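Local coordinates for response regulator receiver protein (Dyadobacter fermentans, PDB 4XLT), which probably acts as a response regulator in bacterial two-component signalling, its receiver domain taking up a phosphoryl group, at residues A[17-22]-A[115-120]. Sequence-based numbering, arbitrary orientation. Where two conformers were deposited one is given.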
ATOM      1  N   PHE A  17      10.256   9.586  27.698  1.00 32.98           N
ATOM      2  CA  PHE A  17       9.344   9.483  28.833  1.00 35.41           C
ATOM      3  C   PHE A  17       8.452  10.713  28.974  1.00 36.04           C
ATOM      4  O   PHE A  17       7.287  10.597  29.351  1.00 37.36           O
ATOM      5  CB  PHE A  17      10.128   9.254  30.125  1.00 38.11           C
ATOM      6  CG  PHE A  17      10.630   7.849  30.283  1.00 64.64           C
ATOM      7  CD1 PHE A  17       9.837   6.883  30.880  1.00 68.60           C
ATOM      8  CD2 PHE A  17      11.887   7.491  29.825  1.00 55.24           C
ATOM      9  CE1 PHE A  17      10.292   5.585  31.024  1.00 71.07           C
ATOM     10  CE2 PHE A  17      12.347   6.194  29.966  1.00 60.23           C
ATOM     11  CZ  PHE A  17      11.549   5.241  30.566  1.00 65.98           C
ATOM     12  N   THR A  18       9.002  11.885  28.668  1.00 35.44           N
ATOM     13  CA  THR A  18       8.235  13.125  28.728  1.00 36.23           C
ATOM     14  C   THR A  18       7.067  13.094  27.749  1.00 34.85           C
ATOM     15  O   THR A  18       5.937  13.427  28.107  1.00 36.48           O
ATOM     16  CB  THR A  18       9.113  14.352  28.421  1.00 44.39           C
ATOM     17  OG1 THR A  18      10.145  14.461  29.410  1.00 53.87           O
ATOM     18  CG2 THR A  18       8.278  15.622  28.428  1.00 36.83           C
ATOM     19  N   GLN A  19       7.353  12.690  26.516  0.50 32.17           N
ATOM     20  CA  GLN A  19       6.331  12.591  25.481  0.50 30.82           C
ATOM     21  C   GLN A  19       5.264  11.579  25.873  0.50 31.87           C
ATOM     22  O   GLN A  19       4.068  11.817  25.687  0.50 32.62           O
ATOM     23  CB  GLN A  19       6.957  12.199  24.142  0.50 28.02           C
ATOM     24  CG  GLN A  19       6.014  12.336  22.963  0.50 28.66           C
ATOM     25  CD  GLN A  19       5.609  13.776  22.719  0.50 35.59           C
ATOM     26  OE1 GLN A  19       4.504  14.191  23.072  0.50 29.10           O
ATOM     27  NE2 GLN A  19       6.505  14.547  22.115  0.50 34.84           N
ATOM     28  N   GLU A  20       5.709  10.451  26.420  1.00 32.24           N
ATOM     29  CA  GLU A  20       4.804   9.404  26.880  1.00 33.62           C
ATOM     30  C   GLU A  20       3.850   9.953  27.931  1.00 36.76           C
ATOM     31  O   GLU A  20       2.652   9.676  27.907  1.00 38.37           O
ATOM     32  CB  GLU A  20       5.590   8.222  27.455  1.00 34.14           C
ATOM     33  CG  GLU A  20       4.720   7.147  28.092  1.00 43.63           C
ATOM     34  CD  GLU A  20       5.533   6.036  28.733  1.00 48.52           C
ATOM     35  OE1 GLU A  20       6.733   6.251  29.004  1.00 49.58           O
ATOM     36  OE2 GLU A  20       4.971   4.945  28.967  1.00 59.01           O
ATOM     37  N   LYS A  21       4.405  10.744  28.844  1.00 38.39           N
ATOM     38  CA  LYS A  21       3.645  11.375  29.915  1.00 48.59           C
ATOM     39  C   LYS A  21       2.539  12.274  29.368  1.00 43.01           C
ATOM     40  O   LYS A  21       1.393  12.192  29.805  1.00 49.41           O
ATOM     41  CB  LYS A  21       4.586  12.181  30.813  1.00 61.06           C
ATOM     42  CG  LYS A  21       3.935  12.808  32.032  1.00 76.31           C
ATOM     43  CD  LYS A  21       4.882  13.801  32.693  1.00 88.36           C
ATOM     44  CE  LYS A  21       6.253  13.183  32.936  1.00 93.93           C
ATOM     45  NZ  LYS A  21       7.234  14.171  33.467  1.00 96.73           N
ATOM     46  N   LEU A  22       2.888  13.125  28.407  1.00 39.94           N
ATOM     47  CA  LEU A  22       1.935  14.076  27.838  1.00 40.50           C
ATOM     48  C   LEU A  22       0.795  13.382  27.094  1.00 40.12           C
ATOM     49  O   LEU A  22      -0.364  13.771  27.224  1.00 47.13           O
ATOM     50  CB  LEU A  22       2.650  15.051  26.899  1.00 44.97           C
ATOM     51  CG  LEU A  22       3.776  15.892  27.509  1.00 54.92           C
ATOM     52  CD1 LEU A  22       4.264  16.939  26.518  1.00 53.67           C
ATOM     53  CD2 LEU A  22       3.333  16.546  28.811  1.00 60.06           C
ATOM     54  N   LYS A 115       9.060  19.689  17.979  1.00 53.82           N
ATOM     55  CA  LYS A 115       9.142  19.434  19.415  1.00 52.70           C
ATOM     56  C   LYS A 115       9.085  20.750  20.186  1.00 54.94           C
ATOM     57  O   LYS A 115       9.701  21.734  19.779  1.00 60.17           O
ATOM     58  CB  LYS A 115      10.425  18.684  19.771  1.00 53.14           C
ATOM     59  CG  LYS A 115      10.398  17.193  19.488  1.00 51.45           C
ATOM     60  CD  LYS A 115      11.653  16.540  20.045  1.00 57.02           C
ATOM     61  CE  LYS A 115      11.627  15.030  19.897  1.00 47.64           C
ATOM     62  NZ  LYS A 115      12.824  14.419  20.540  1.00 41.81           N
ATOM     63  N   PRO A 116       8.347  20.774  21.308  1.00 57.86           N
ATOM     64  CA  PRO A 116       7.582  19.644  21.849  1.00 52.98           C
ATOM     65  C   PRO A 116       6.280  19.413  21.090  1.00 48.68           C
ATOM     66  O   PRO A 116       5.818  20.301  20.375  1.00 53.00           O
ATOM     67  CB  PRO A 116       7.303  20.076  23.289  1.00 60.41           C
ATOM     68  CG  PRO A 116       7.225  21.562  23.206  1.00 69.01           C
ATOM     69  CD  PRO A 116       8.239  21.969  22.165  1.00 68.87           C
ATOM     70  N   LEU A 117       5.704  18.229  21.247  1.00 46.01           N
ATOM     71  CA  LEU A 117       4.495  17.860  20.521  1.00 44.00           C
ATOM     72  C   LEU A 117       3.284  18.691  20.942  1.00 48.35           C
ATOM     73  O   LEU A 117       2.980  18.803  22.131  1.00 51.36           O
ATOM     74  CB  LEU A 117       4.200  16.377  20.729  1.00 39.87           C
ATOM     75  CG  LEU A 117       3.164  15.753  19.802  1.00 44.83           C
ATOM     76  CD1 LEU A 117       3.640  15.846  18.364  1.00 50.31           C
ATOM     77  CD2 LEU A 117       2.917  14.310  20.198  1.00 45.30           C
ATOM     78  N   GLU A 118       2.601  19.276  19.964  1.00 46.35           N
ATOM     79  CA  GLU A 118       1.358  19.994  20.233  1.00 59.90           C
ATOM     80  C   GLU A 118       0.175  19.038  20.147  1.00 52.81           C
ATOM     81  O   GLU A 118      -0.255  18.666  19.055  1.00 48.54           O
ATOM     82  CB  GLU A 118       1.166  21.162  19.260  1.00 73.66           C
ATOM     83  CG  GLU A 118       2.059  22.368  19.524  1.00 85.83           C
ATOM     84  CD  GLU A 118       3.443  22.220  18.925  1.00 94.79           C
ATOM     85  OE1 GLU A 118       3.627  21.340  18.055  1.00 98.69           O
ATOM     86  OE2 GLU A 118       4.348  22.986  19.321  1.00 97.49           O
ATOM     87  N   ILE A 119      -0.339  18.644  21.306  1.00 51.54           N
ATOM     88  CA  ILE A 119      -1.445  17.692  21.379  1.00 52.75           C
ATOM     89  C   ILE A 119      -2.690  18.117  20.582  1.00 54.86           C
ATOM     90  O   ILE A 119      -3.252  17.295  19.856  1.00 55.80           O
ATOM     91  CB  ILE A 119      -1.848  17.427  22.848  1.00 56.89           C
ATOM     92  CG1 ILE A 119      -0.641  16.916  23.639  1.00 61.45           C
ATOM     93  CG2 ILE A 119      -2.995  16.429  22.921  1.00 52.25           C
ATOM     94  CD1 ILE A 119      -0.926  16.664  25.104  1.00 70.38           C
ATOM     95  N   PRO A 120      -3.128  19.390  20.697  1.00 56.47           N
ATOM     96  CA  PRO A 120      -4.306  19.726  19.883  1.00 55.05           C
ATOM     97  C   PRO A 120      -4.026  19.664  18.383  1.00 48.60           C
ATOM     98  O   PRO A 120      -4.921  19.340  17.601  1.00 49.34           O
ATOM     99  CB  PRO A 120      -4.640  21.160  20.320  1.00 54.52           C
ATOM    100  CG  PRO A 120      -3.370  21.699  20.872  1.00 52.88           C
ATOM    101  CD  PRO A 120      -2.698  20.532  21.526  1.00 57.98           C
TER
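Gln19 of helix 13-25 reaches across to Leu117, and the two side chains meet at about a right angle. The CG of Gln19 is anti to the backbone N (chi1 -169°), and a bend at chi2 (65°) carries the amide over to the leucine. Leu117 CB sits off the O and N end of the amide, somewhat out of its plane. Leu117 CB is 3.2 Å from Gln19 OE1 and 3.3 Å from Gln19 NE2. Leu117 CD2 lies over one face of the amide, above the oxygen and 3.3 Å from Gln19 OE1. The touch is therefore amide against hydrocarbon. No hydrogen bond crosses between the segments. These amide contacts, and the lack of any partner for the buried OE1, hold for one of two deposited conformers and are less certain for that reason.

About one turn along helix 13-25 from Gln19, Leu22 meets Ile119, which points toward it. Ile119 CD1 lies 3.6 Å from Leu22 O and 4.3 Å from Leu22 CB, so the methyl meets the carbonyl oxygen first.

Pro116 follows a cis peptide bond, as in many receiver domains. Just before it, Lys115 forms salt bridges to Asp10, Asp15 and Asp60, the last being the predicted phosphorylation site. Glu118 is the N-cap of helix 119-129. The contact thus joins helix 13-25 to the connection after outer strand 109-114 and to the first residue of the last helix of this CheY-like fold.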